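Local coordinates for protein sorbitol dehydrogenase (PDB 5ITG) that probably oxidises the polyol D-sorbitol to L-sorbose, handing the hydride to a nicotinamide cofactor of the NADP type, at residues A[402-407]-A[463-467]; A[164-169]-A[201-206]; A[430-434]-A[448-452]; A[306-310]-A[370-374]. All coordinates share one frame; numbering follows the deposited sequence.

Contact 1. Residues A[402-407]-A[463-467]; sequences IAFGIA and LDQKV
Ala-403 meets Leu-463, Lys-466 and Val-467 at the middle of this helix pair, and its single methyl group lets the backbones come together. The short helical segments approach to 8.8 Å at a crossing angle of -58°. The tightest touch is Ala-403 CB against Lys-466 CG, 3.3 Å, closer than a normal carbon-carbon contact. It involves only the base of the lysine: the chain bends at its second torsion and carries the amine away from the partner helix. Val-467 sets its two methyls differently. CG1 stands anti to the backbone N (chi1 169°) and lies 4.1 Å from Ala-407 CA, while CG2, anti to the carbonyl carbon, lies 3.8 Å from Ala-403 CB; both branches also meet Ile-406 CG2, each at 3.9 Å. Leu-463 divides its fork likewise: CD1 settles 3.9 Å from Ala-403 CB and also reaches Ile-402 CG2, and CD2 touches Ile-406 CD1 at 4.0 Å, the isoleucine side chains crossing it at about a right angle. An alanine in place of Val-467 lacks both methyls and would probably leave Ile-406 CG2 facing a gap. Further along helix 461-477, Leu-470 carries on the packing against Ala-403 and Ala-407. Beyond the pair, Ile-402 and Leu-463 both rest on Val-389 of helix 377-394, and Ile-406 leans on Phe-452 and Trp-455 in the loop before helix 461-477.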
loop_
_atom_site.group_PDB
_atom_site.type_symbol
_atom_site.label_atom_id
_atom_site.label_comp_id
_atom_site.label_asym_id
_atom_site.label_seq_id
_atom_site.Cartn_x
_atom_site.Cartn_y
_atom_site.Cartn_z
ATOM N N ILE A 402 -3.916 9.087 24.898
ATOM C CA ILE A 402 -3.253 7.824 24.617
ATOM C C ILE A 402 -3.980 6.722 25.391
ATOM O O ILE A 402 -4.236 5.630 24.860
ATOM C CB ILE A 402 -1.754 7.901 25.024
ATOM C CG1 ILE A 402 -1.006 8.769 24.002
ATOM C CG2 ILE A 402 -1.135 6.498 25.095
ATOM C CD1 ILE A 402 0.394 9.154 24.411
ATOM N N ALA A 403 -4.335 7.020 26.636
ATOM C CA ALA A 403 -5.039 6.047 27.470
ATOM C C ALA A 403 -6.442 5.792 26.931
ATOM O O ALA A 403 -6.961 4.677 27.023
ATOM C CB ALA A 403 -5.107 6.540 28.909
ATOM N N PHE A 404 -7.055 6.831 26.371
ATOM C CA PHE A 404 -8.392 6.706 25.803
ATOM C C PHE A 404 -8.372 5.736 24.621
ATOM O O PHE A 404 -9.279 4.915 24.455
ATOM C CB PHE A 404 -8.910 8.070 25.330
ATOM C CG PHE A 404 -10.198 7.984 24.560
ATOM C CD1 PHE A 404 -11.401 7.749 25.217
ATOM C CD2 PHE A 404 -10.194 8.046 23.168
ATOM C CE1 PHE A 404 -12.586 7.568 24.500
ATOM C CE2 PHE A 404 -11.369 7.866 22.441
ATOM C CZ PHE A 404 -12.569 7.624 23.112
ATOM N N GLY A 405 -7.341 5.833 23.788
ATOM C CA GLY A 405 -7.259 4.935 22.650
ATOM C C GLY A 405 -7.172 3.494 23.114
ATOM O O GLY A 405 -7.838 2.602 22.571
ATOM N N ILE A 406 -6.348 3.264 24.130
ATOM C CA ILE A 406 -6.150 1.922 24.669
ATOM C C ILE A 406 -7.425 1.396 25.324
ATOM O O ILE A 406 -7.832 0.251 25.091
ATOM C CB ILE A 406 -4.985 1.916 25.689
ATOM C CG1 ILE A 406 -3.670 2.190 24.957
ATOM C CG2 ILE A 406 -4.903 0.569 26.401
ATOM C CD1 ILE A 406 -2.513 2.544 25.896
ATOM N N ALA A 407 -8.063 2.242 26.124
ATOM C CA ALA A 407 -9.297 1.863 26.808
ATOM C C ALA A 407 -10.405 1.543 25.809
ATOM O O ALA A 407 -11.216 0.643 26.041
ATOM C CB ALA A 407 -9.743 2.983 27.748
ATOM N N LEU A 463 -0.045 5.249 33.109
ATOM C CA LEU A 463 -0.836 4.983 31.913
ATOM C C LEU A 463 -1.889 3.915 32.193
ATOM O O LEU A 463 -3.059 4.095 31.879
ATOM C CB LEU A 463 0.066 4.518 30.759
ATOM C CG LEU A 463 -0.649 4.094 29.465
ATOM C CD1 LEU A 463 -1.411 5.282 28.887
ATOM C CD2 LEU A 463 0.359 3.570 28.442
ATOM N N ASP A 464 -1.477 2.803 32.792
ATOM C CA ASP A 464 -2.421 1.726 33.066
ATOM C C ASP A 464 -3.559 2.146 33.996
ATOM O O ASP A 464 -4.713 1.764 33.785
ATOM C CB ASP A 464 -1.684 0.497 33.616
ATOM C CG ASP A 464 -0.688 -0.085 32.609
ATOM O OD1 ASP A 464 -0.907 0.066 31.385
ATOM O OD2 ASP A 464 0.310 -0.701 33.038
ATOM N N GLN A 465 -3.243 2.938 35.013
ATOM C CA GLN A 465 -4.261 3.405 35.943
ATOM C C GLN A 465 -5.286 4.275 35.219
ATOM O O GLN A 465 -6.491 4.138 35.431
ATOM C CB GLN A 465 -3.615 4.188 37.091
ATOM C CG GLN A 465 -3.029 3.299 38.188
ATOM C CD GLN A 465 -2.029 4.028 39.067
ATOM O OE1 GLN A 465 -2.293 5.129 39.555
ATOM N NE2 GLN A 465 -0.868 3.410 39.279
ATOM N N LYS A 466 -4.800 5.170 34.362
ATOM C CA LYS A 466 -5.678 6.049 33.602
ATOM C C LYS A 466 -6.557 5.221 32.676
ATOM O O LYS A 466 -7.745 5.505 32.513
ATOM C CB LYS A 466 -4.852 7.043 32.779
ATOM C CG LYS A 466 -5.667 7.955 31.880
ATOM C CD LYS A 466 -6.464 8.982 32.672
ATOM C CE LYS A 466 -7.138 9.978 31.736
ATOM N NZ LYS A 466 -7.863 11.049 32.479
ATOM N N VAL A 467 -5.971 4.195 32.068
ATOM C CA VAL A 467 -6.714 3.321 31.166
ATOM C C VAL A 467 -7.877 2.678 31.909
ATOM O O VAL A 467 -8.995 2.617 31.401
ATOM C CB VAL A 467 -5.806 2.204 30.584
ATOM C CG1 VAL A 467 -6.656 1.160 29.859
ATOM C CG2 VAL A 467 -4.791 2.811 29.600
#

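Contact 2. Residues A[164-169]-A[201-206]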
loop_
_atom_site.group_PDB
_atom_site.type_symbol
_atom_site.label_atom_id
_atom_site.label_comp_id
_atom_site.label_asym_id
_atom_site.label_seq_id
_atom_site.Cartn_x
_atom_site.Cartn_y
_atom_site.Cartn_z
ATOM N N VAL A 164 9.206 -14.472 -11.008
ATOM C CA VAL A 164 9.739 -13.132 -11.211
ATOM C C VAL A 164 11.226 -13.152 -10.889
ATOM O O VAL A 164 12.026 -12.518 -11.567
ATOM C CB VAL A 164 9.000 -12.081 -10.320
ATOM C CG1 VAL A 164 9.291 -12.325 -8.848
ATOM C CG2 VAL A 164 9.394 -10.673 -10.734
ATOM N N PHE A 165 11.596 -13.907 -9.861
ATOM C CA PHE A 165 12.996 -14.017 -9.460
ATOM C C PHE A 165 13.817 -14.581 -10.617
ATOM O O PHE A 165 14.876 -14.052 -10.965
ATOM C CB PHE A 165 13.120 -14.946 -8.254
ATOM C CG PHE A 165 12.064 -14.724 -7.221
ATOM C CD1 PHE A 165 12.007 -13.529 -6.512
ATOM C CD2 PHE A 165 11.110 -15.698 -6.971
ATOM C CE1 PHE A 165 11.008 -13.306 -5.567
ATOM C CE2 PHE A 165 10.111 -15.487 -6.030
ATOM C CZ PHE A 165 10.060 -14.284 -5.325
ATOM N N GLY A 166 13.320 -15.665 -11.206
ATOM C CA GLY A 166 14.014 -16.291 -12.316
ATOM C C GLY A 166 14.158 -15.382 -13.525
ATOM O O GLY A 166 15.226 -15.321 -14.132
ATOM N N TYR A 167 13.083 -14.680 -13.879
ATOM C CA TYR A 167 13.095 -13.775 -15.026
ATOM C C TYR A 167 14.070 -12.621 -14.836
ATOM O O TYR A 167 14.880 -12.323 -15.714
ATOM C CB TYR A 167 11.697 -13.199 -15.260
ATOM C CG TYR A 167 10.782 -14.065 -16.100
ATOM C CD1 TYR A 167 10.950 -14.155 -17.484
ATOM C CD2 TYR A 167 9.742 -14.786 -15.516
ATOM C CE1 TYR A 167 10.100 -14.942 -18.268
ATOM C CE2 TYR A 167 8.885 -15.579 -16.292
ATOM C CZ TYR A 167 9.073 -15.650 -17.664
ATOM O OH TYR A 167 8.238 -16.431 -18.433
ATOM N N VAL A 168 13.975 -11.967 -13.684
ATOM C CA VAL A 168 14.822 -10.822 -13.377
ATOM C C VAL A 168 16.299 -11.177 -13.296
ATOM O O VAL A 168 17.130 -10.524 -13.923
ATOM C CB VAL A 168 14.370 -10.151 -12.052
ATOM C CG1 VAL A 168 15.405 -9.139 -11.586
ATOM C CG2 VAL A 168 13.027 -9.455 -12.273
ATOM N N VAL A 169 16.631 -12.205 -12.527
ATOM C CA VAL A 169 18.023 -12.604 -12.396
ATOM C C VAL A 169 18.602 -13.130 -13.715
ATOM O O VAL A 169 19.739 -12.811 -14.057
ATOM C CB VAL A 169 18.186 -13.639 -11.263
ATOM C CG1 VAL A 169 19.584 -14.241 -11.283
ATOM C CG2 VAL A 169 17.939 -12.946 -9.914
ATOM N N ALA A 201 15.054 -10.997 -1.769
ATOM C CA ALA A 201 14.478 -12.021 -2.633
ATOM C C ALA A 201 15.290 -12.244 -3.907
ATOM O O ALA A 201 15.661 -13.377 -4.229
ATOM C CB ALA A 201 13.043 -11.648 -2.982
ATOM N N PHE A 202 15.574 -11.166 -4.634
ATOM C CA PHE A 202 16.335 -11.290 -5.870
ATOM C C PHE A 202 17.793 -11.713 -5.689
ATOM O O PHE A 202 18.327 -12.451 -6.517
ATOM C CB PHE A 202 16.226 -10.000 -6.677
ATOM C CG PHE A 202 14.865 -9.792 -7.258
ATOM C CD1 PHE A 202 14.406 -10.607 -8.294
ATOM C CD2 PHE A 202 14.005 -8.834 -6.727
ATOM C CE1 PHE A 202 13.112 -10.472 -8.785
ATOM C CE2 PHE A 202 12.712 -8.692 -7.211
ATOM C CZ PHE A 202 12.261 -9.514 -8.243
ATOM N N LEU A 203 18.439 -11.267 -4.614
ATOM C CA LEU A 203 19.824 -11.669 -4.364
ATOM C C LEU A 203 19.826 -13.066 -3.753
ATOM O O LEU A 203 20.807 -13.802 -3.865
ATOM C CB LEU A 203 20.529 -10.697 -3.411
ATOM C CG LEU A 203 20.814 -9.277 -3.915
ATOM C CD1 LEU A 203 21.662 -8.544 -2.887
ATOM C CD2 LEU A 203 21.538 -9.325 -5.246
ATOM N N GLY A 204 18.726 -13.423 -3.097
ATOM C CA GLY A 204 18.622 -14.742 -2.505
ATOM C C GLY A 204 18.595 -15.775 -3.617
ATOM O O GLY A 204 19.203 -16.839 -3.501
ATOM N N TYR A 205 17.892 -15.459 -4.703
ATOM C CA TYR A 205 17.806 -16.362 -5.843
ATOM C C TYR A 205 19.121 -16.333 -6.608
ATOM O O TYR A 205 19.646 -17.376 -7.006
ATOM C CB TYR A 205 16.657 -15.950 -6.767
ATOM C CG TYR A 205 16.543 -16.784 -8.028
ATOM C CD1 TYR A 205 17.355 -16.530 -9.133
ATOM C CD2 TYR A 205 15.627 -17.832 -8.115
ATOM C CE1 TYR A 205 17.258 -17.299 -10.297
ATOM C CE2 TYR A 205 15.521 -18.612 -9.274
ATOM C CZ TYR A 205 16.338 -18.338 -10.358
ATOM O OH TYR A 205 16.241 -19.093 -11.506
ATOM N N ALA A 206 19.649 -15.130 -6.807
ATOM C CA ALA A 206 20.905 -14.951 -7.521
ATOM C C ALA A 206 22.040 -15.738 -6.869
ATOM O O ALA A 206 22.852 -16.357 -7.561
ATOM C CB ALA A 206 21.265 -13.464 -7.578
HETATM O O HOH W 1 16.717 -17.875 -13.984
#
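The Phe-202 ring receives Phe-165 CD1 over one face and Val-164 O at its edge, near the ring plane, while the Tyr-205 ring lies with one face against the backbone of Phe-165 and Gly-166. Valines add to the surroundings: Val-169 CG1 sits in the plane at the tyrosine's edge, and Val-168 CB approaches Phe-202 CE1 obliquely at 3.5 Å. The rings of Phe-165 and Phe-202 are neither stacked nor edge-to-face, for their centroids are 5.7 Å apart and their planes stand at 57°. The Phe-165 ring has Val-164 CG1 of its own helix over the centre of one face, and Ala-201 CB, small enough to fit beside it, lies 3.7 Å from Phe-165 CE1. Tyr-205 is carried across to helix 164-177 with CG anti to the backbone N (chi1 176°). There Gly-166 CA makes an off-centre CH-pi contact, 4.2 Å from the tyrosine ring's centroid, an approach made easy by a residue with no side chain. At the end of the ring, Tyr-205 OH donates to a water at 2.8 Å, and the same water donates to Gly-166 O at 3.0 Å. This contact of the Rossmann domain is therefore held mainly by apolar and aromatic packing, and its phenolic hydroxyl is satisfied through water, which ties it indirectly to a helix carbonyl.

Contact 3. Residues A[430-434]-A[448-452]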
loop_
_atom_site.group_PDB
_atom_site.type_symbol
_atom_site.label_atom_id
_atom_site.label_comp_id
_atom_site.label_asym_id
_atom_site.label_seq_id
_atom_site.Cartn_x
_atom_site.Cartn_y
_atom_site.Cartn_z
ATOM N N TYR A 430 -4.475 -13.833 18.543
ATOM C CA TYR A 430 -5.055 -14.151 19.842
ATOM C C TYR A 430 -5.554 -15.588 19.898
ATOM O O TYR A 430 -6.098 -16.107 18.921
ATOM C CB TYR A 430 -6.226 -13.212 20.161
ATOM C CG TYR A 430 -5.835 -11.814 20.592
ATOM C CD1 TYR A 430 -4.504 -11.393 20.568
ATOM C CD2 TYR A 430 -6.806 -10.905 21.019
ATOM C CE1 TYR A 430 -4.152 -10.096 20.958
ATOM C CE2 TYR A 430 -6.466 -9.615 21.407
ATOM C CZ TYR A 430 -5.138 -9.215 21.372
ATOM O OH TYR A 430 -4.804 -7.927 21.733
ATOM N N GLY A 431 -5.356 -16.219 21.052
ATOM C CA GLY A 431 -5.810 -17.582 21.258
ATOM C C GLY A 431 -6.873 -17.565 22.340
ATOM O O GLY A 431 -7.453 -16.512 22.619
ATOM N N ASP A 432 -7.130 -18.714 22.960
ATOM C CA ASP A 432 -8.137 -18.797 24.016
ATOM C C ASP A 432 -7.734 -17.958 25.217
ATOM O O ASP A 432 -8.563 -17.270 25.816
ATOM C CB ASP A 432 -8.334 -20.251 24.464
ATOM C CG ASP A 432 -8.828 -21.145 23.347
ATOM O OD1 ASP A 432 -9.777 -20.746 22.640
ATOM O OD2 ASP A 432 -8.272 -22.255 23.184
ATOM N N ALA A 433 -6.454 -18.025 25.572
ATOM C CA ALA A 433 -5.936 -17.269 26.702
ATOM C C ALA A 433 -6.173 -15.769 26.500
ATOM O O ALA A 433 -6.767 -15.103 27.347
ATOM C CB ALA A 433 -4.448 -17.547 26.873
ATOM N N GLU A 434 -5.710 -15.242 25.374
ATOM C CA GLU A 434 -5.883 -13.823 25.090
ATOM C C GLU A 434 -7.349 -13.394 25.118
ATOM O O GLU A 434 -7.706 -12.425 25.790
ATOM C CB GLU A 434 -5.277 -13.476 23.729
ATOM C CG GLU A 434 -3.757 -13.524 23.680
ATOM C CD GLU A 434 -3.202 -14.914 23.923
ATOM O OE1 GLU A 434 -3.471 -15.822 23.106
ATOM O OE2 GLU A 434 -2.493 -15.098 24.934
ATOM N N LYS A 448 -2.897 -6.997 30.028
ATOM C CA LYS A 448 -1.818 -7.940 29.758
ATOM C C LYS A 448 -1.790 -8.440 28.311
ATOM O O LYS A 448 -0.883 -9.183 27.938
ATOM C CB LYS A 448 -1.921 -9.140 30.709
ATOM C CG LYS A 448 -1.953 -8.750 32.183
ATOM C CD LYS A 448 -2.210 -9.957 33.080
ATOM C CE LYS A 448 -3.597 -10.554 32.851
ATOM N NZ LYS A 448 -3.785 -11.787 33.662
ATOM N N LEU A 449 -2.769 -8.045 27.493
ATOM C CA LEU A 449 -2.784 -8.495 26.096
ATOM C C LEU A 449 -1.475 -8.097 25.418
ATOM O O LEU A 449 -0.861 -7.102 25.784
ATOM C CB LEU A 449 -3.971 -7.895 25.336
ATOM C CG LEU A 449 -5.355 -8.432 25.712
ATOM C CD1 LEU A 449 -6.445 -7.597 25.043
ATOM C CD2 LEU A 449 -5.460 -9.898 25.300
ATOM N N PRO A 450 -1.035 -8.878 24.420
ATOM C CA PRO A 450 0.207 -8.627 23.676
ATOM C C PRO A 450 0.245 -7.286 22.943
ATOM O O PRO A 450 1.318 -6.787 22.603
ATOM C CB PRO A 450 0.269 -9.798 22.695
ATOM C CG PRO A 450 -0.509 -10.882 23.384
ATOM C CD PRO A 450 -1.680 -10.117 23.953
ATOM N N ALA A 451 -0.925 -6.710 22.701
ATOM C CA ALA A 451 -1.027 -5.442 21.982
ATOM C C ALA A 451 -0.177 -4.318 22.574
ATOM O O ALA A 451 0.310 -3.454 21.840
ATOM C CB ALA A 451 -2.496 -4.997 21.924
ATOM N N PHE A 452 0.009 -4.350 23.890
ATOM C CA PHE A 452 0.743 -3.308 24.595
ATOM C C PHE A 452 2.177 -3.654 25.004
ATOM O O PHE A 452 2.804 -2.914 25.770
ATOM C CB PHE A 452 -0.077 -2.897 25.821
ATOM C CG PHE A 452 -1.561 -2.834 25.553
ATOM C CD1 PHE A 452 -2.061 -2.087 24.483
ATOM C CD2 PHE A 452 -2.457 -3.558 26.337
ATOM C CE1 PHE A 452 -3.432 -2.068 24.194
ATOM C CE2 PHE A 452 -3.831 -3.546 26.055
ATOM C CZ PHE A 452 -4.319 -2.802 24.982
#
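The start of helix 432-439, in the largely helical C-terminal domain, packs here on the turn that leads toward helix 461-477: Tyr-430 and Glu-434 on one side meet Leu-449, Pro-450 and Ala-451 on the other. Gly-431 is the N-cap. Its N-H bonds to Glu-434 OE1 at 2.8 Å, with an angle of 146° at the hydrogen, and the carboxylate uses its anti lone pair. This is one half of a capping box, the half that needs no side chain at the N-cap, and a bend at the second torsion of Glu-434 (chi2 64°) folds the carboxylate back for it. A side chain on Gly-431 would lie close to that oxygen. The bent chain also presents its methylenes to the turn, Glu-434 CG lying 4.0 Å from Pro-450 CD. Leu-449 CD2 fits between the two partners, 3.9 Å from Glu-434 CB and over one face of the Tyr-430 ring, 4.0 Å from Tyr-430 CZ. Tyr-430 CE1 meets Pro-450 CD obliquely at 3.9 Å. Beyond the ring, Tyr-430 OH lies among carbons, 3.7 Å from both Leu-449 CB and Ala-451 CB. Its polar partner is Tyr-409 OH, on helix 400-412, with which it shares a hydrogen bond. Proline thus stiffens the turn and, with leucine, gives it an apolar surface, while the polar ends of tyrosine and glutamate are spent on a neighbouring helix and on a helix start; the carboxylate, lying at the N-terminus, would also be favoured by the helix dipole.

Contact 4. Residues A[306-310]-A[370-374]; sequences CFPGI and TLRIA
Ile-310 presses its CD1 methyl onto Ala-374 CB at 3.5 Å, a little inside normal carbon contact and the tightest apolar touch between these two segments. With CG1 beside the backbone N (chi1 -67°), the isoleucine runs on as an extended chain that carries CD1 across to the alanine. On the way CG1 passes Thr-370 CB at 3.7 Å, the two side chains sliding past each other in opposite directions. Ala-374 also receives Phe-307 CE1, 3.8 Å from its CB, which lies in the plane of that ring at its edge; a methyl is small enough to take both. A second dense spot is Cys-306, whose sulfur sits 3.7 Å from Ile-373 CB and 3.9 Å from Thr-370 CG2. Thr-370 turns OG1 between its own N and carbonyl carbon (chi1 53°), where it bonds to Tyr-314 O and also lies against Ile-310 CG1 at 3.6 Å. Toward the partly exposed side little of Leu-371 is engaged: its CB points away and CD2 does the touching, 3.8 Å from Ile-310 CD1, while Arg-372 faces solvent and pairs with Asp-368. An alanine at Ile-310 lacks CG1, CG2 and CD1, and would probably leave Ala-374 and Leu-371 CD2 facing a hollow between the helices. The segments cross obliquely at -134°, nearer antiparallel than parallel, and Pro-308 kinks helix 288-312 here. Long helix 288-312 and short helix 370-374, joined mainly through small and branched side chains with the edge of Phe-307, are part of the helical C-terminal domain of the mannitol dehydrogenase family.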
loop_
_atom_site.group_PDB
_atom_site.type_symbol
_atom_site.label_atom_id
_atom_site.label_comp_id
_atom_site.label_asym_id
_atom_site.label_seq_id
_atom_site.Cartn_x
_atom_site.Cartn_y
_atom_site.Cartn_z
ATOM N N CYS A 306 -11.526 4.320 14.493
ATOM C CA CYS A 306 -12.378 3.139 14.444
ATOM C C CYS A 306 -12.622 2.344 15.712
ATOM O O CYS A 306 -13.689 1.758 15.850
ATOM C CB CYS A 306 -11.910 2.211 13.320
ATOM S SG CYS A 306 -12.145 2.935 11.662
ATOM N N PHE A 307 -11.672 2.310 16.643
ATOM C CA PHE A 307 -11.915 1.559 17.866
ATOM C C PHE A 307 -13.101 2.173 18.628
ATOM O O PHE A 307 -14.044 1.462 18.999
ATOM C CB PHE A 307 -10.659 1.506 18.756
ATOM C CG PHE A 307 -9.532 0.657 18.196
ATOM C CD1 PHE A 307 -9.791 -0.401 17.326
ATOM C CD2 PHE A 307 -8.214 0.876 18.597
ATOM C CE1 PHE A 307 -8.764 -1.227 16.864
ATOM C CE2 PHE A 307 -7.172 0.046 18.137
ATOM C CZ PHE A 307 -7.450 -1.002 17.273
ATOM N N PRO A 308 -13.079 3.494 18.882
ATOM C CA PRO A 308 -14.235 4.038 19.600
ATOM C C PRO A 308 -15.472 4.132 18.698
ATOM O O PRO A 308 -16.611 4.080 19.180
ATOM C CB PRO A 308 -13.735 5.401 20.089
ATOM C CG PRO A 308 -12.701 5.780 19.079
ATOM C CD PRO A 308 -11.986 4.481 18.814
ATOM N N GLY A 309 -15.246 4.257 17.392
ATOM C CA GLY A 309 -16.352 4.332 16.451
ATOM C C GLY A 309 -17.204 3.064 16.446
ATOM O O GLY A 309 -18.429 3.123 16.278
ATOM N N ILE A 310 -16.554 1.917 16.621
ATOM C CA ILE A 310 -17.245 0.632 16.656
ATOM C C ILE A 310 -18.115 0.579 17.919
ATOM O O ILE A 310 -19.234 0.058 17.897
ATOM C CB ILE A 310 -16.234 -0.552 16.663
ATOM C CG1 ILE A 310 -15.486 -0.605 15.328
ATOM C CG2 ILE A 310 -16.969 -1.874 16.915
ATOM C CD1 ILE A 310 -14.320 -1.598 15.295
ATOM N N THR A 370 -15.494 -0.163 9.629
ATOM C CA THR A 370 -14.753 0.057 10.861
ATOM C C THR A 370 -14.225 -1.261 11.420
ATOM O O THR A 370 -13.081 -1.342 11.864
ATOM C CB THR A 370 -15.640 0.723 11.915
ATOM O OG1 THR A 370 -16.846 -0.037 12.070
ATOM C CG2 THR A 370 -15.986 2.145 11.489
ATOM N N LEU A 371 -15.055 -2.298 11.398
ATOM C CA LEU A 371 -14.622 -3.593 11.912
ATOM C C LEU A 371 -13.433 -4.127 11.123
ATOM O O LEU A 371 -12.562 -4.797 11.678
ATOM C CB LEU A 371 -15.779 -4.603 11.881
ATOM C CG LEU A 371 -16.699 -4.545 13.106
ATOM C CD1 LEU A 371 -17.853 -5.528 12.952
ATOM C CD2 LEU A 371 -15.890 -4.877 14.357
ATOM N N ARG A 372 -13.385 -3.816 9.832
ATOM C CA ARG A 372 -12.288 -4.284 8.995
ATOM C C ARG A 372 -10.995 -3.579 9.398
ATOM O O ARG A 372 -9.926 -4.192 9.452
ATOM C CB ARG A 372 -12.589 -4.013 7.521
ATOM C CG ARG A 372 -12.159 -5.149 6.601
ATOM C CD ARG A 372 -12.191 -4.731 5.140
ATOM N NE ARG A 372 -11.194 -3.701 4.857
ATOM C CZ ARG A 372 -9.886 -3.858 5.035
ATOM N NH1 ARG A 372 -9.409 -5.010 5.495
ATOM N NH2 ARG A 372 -9.053 -2.864 4.757
ATOM N N ILE A 373 -11.101 -2.289 9.684
ATOM C CA ILE A 373 -9.945 -1.505 10.100
ATOM C C ILE A 373 -9.431 -2.031 11.438
ATOM O O ILE A 373 -8.229 -2.024 11.701
ATOM C CB ILE A 373 -10.316 -0.005 10.251
ATOM C CG1 ILE A 373 -10.740 0.557 8.891
ATOM C CG2 ILE A 373 -9.135 0.785 10.811
ATOM C CD1 ILE A 373 -9.685 0.426 7.804
ATOM N N ALA A 374 -10.352 -2.512 12.269
ATOM C CA ALA A 374 -10.005 -3.027 13.587
ATOM C C ALA A 374 -9.469 -4.463 13.581
ATOM O O ALA A 374 -8.974 -4.942 14.605
ATOM C CB ALA A 374 -11.217 -2.929 14.509
#

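In the fold
Contact 2 comes first along the chain and lies in the Rossmann domain, while contacts 4, 1 and 3 belong to the C-terminal domain on 288-312 and later helices. Contact 2 is about 47 Å from contact 1, centre to centre, across the middle of the chain. The other three are grouped, with centres about 17 to 18 Å apart. Contact 1 touches both companions, through Ile-406 on Phe-452 of contact 3 and Phe-404 on Pro-308 of contact 4, making helix 400-412 the common element. Contact 3 falls between the two segments of contact 1. The helical domain is thus knit by shared helices, whereas contact 2 belongs to the Rossmann domain's own packing and touches none of the other three.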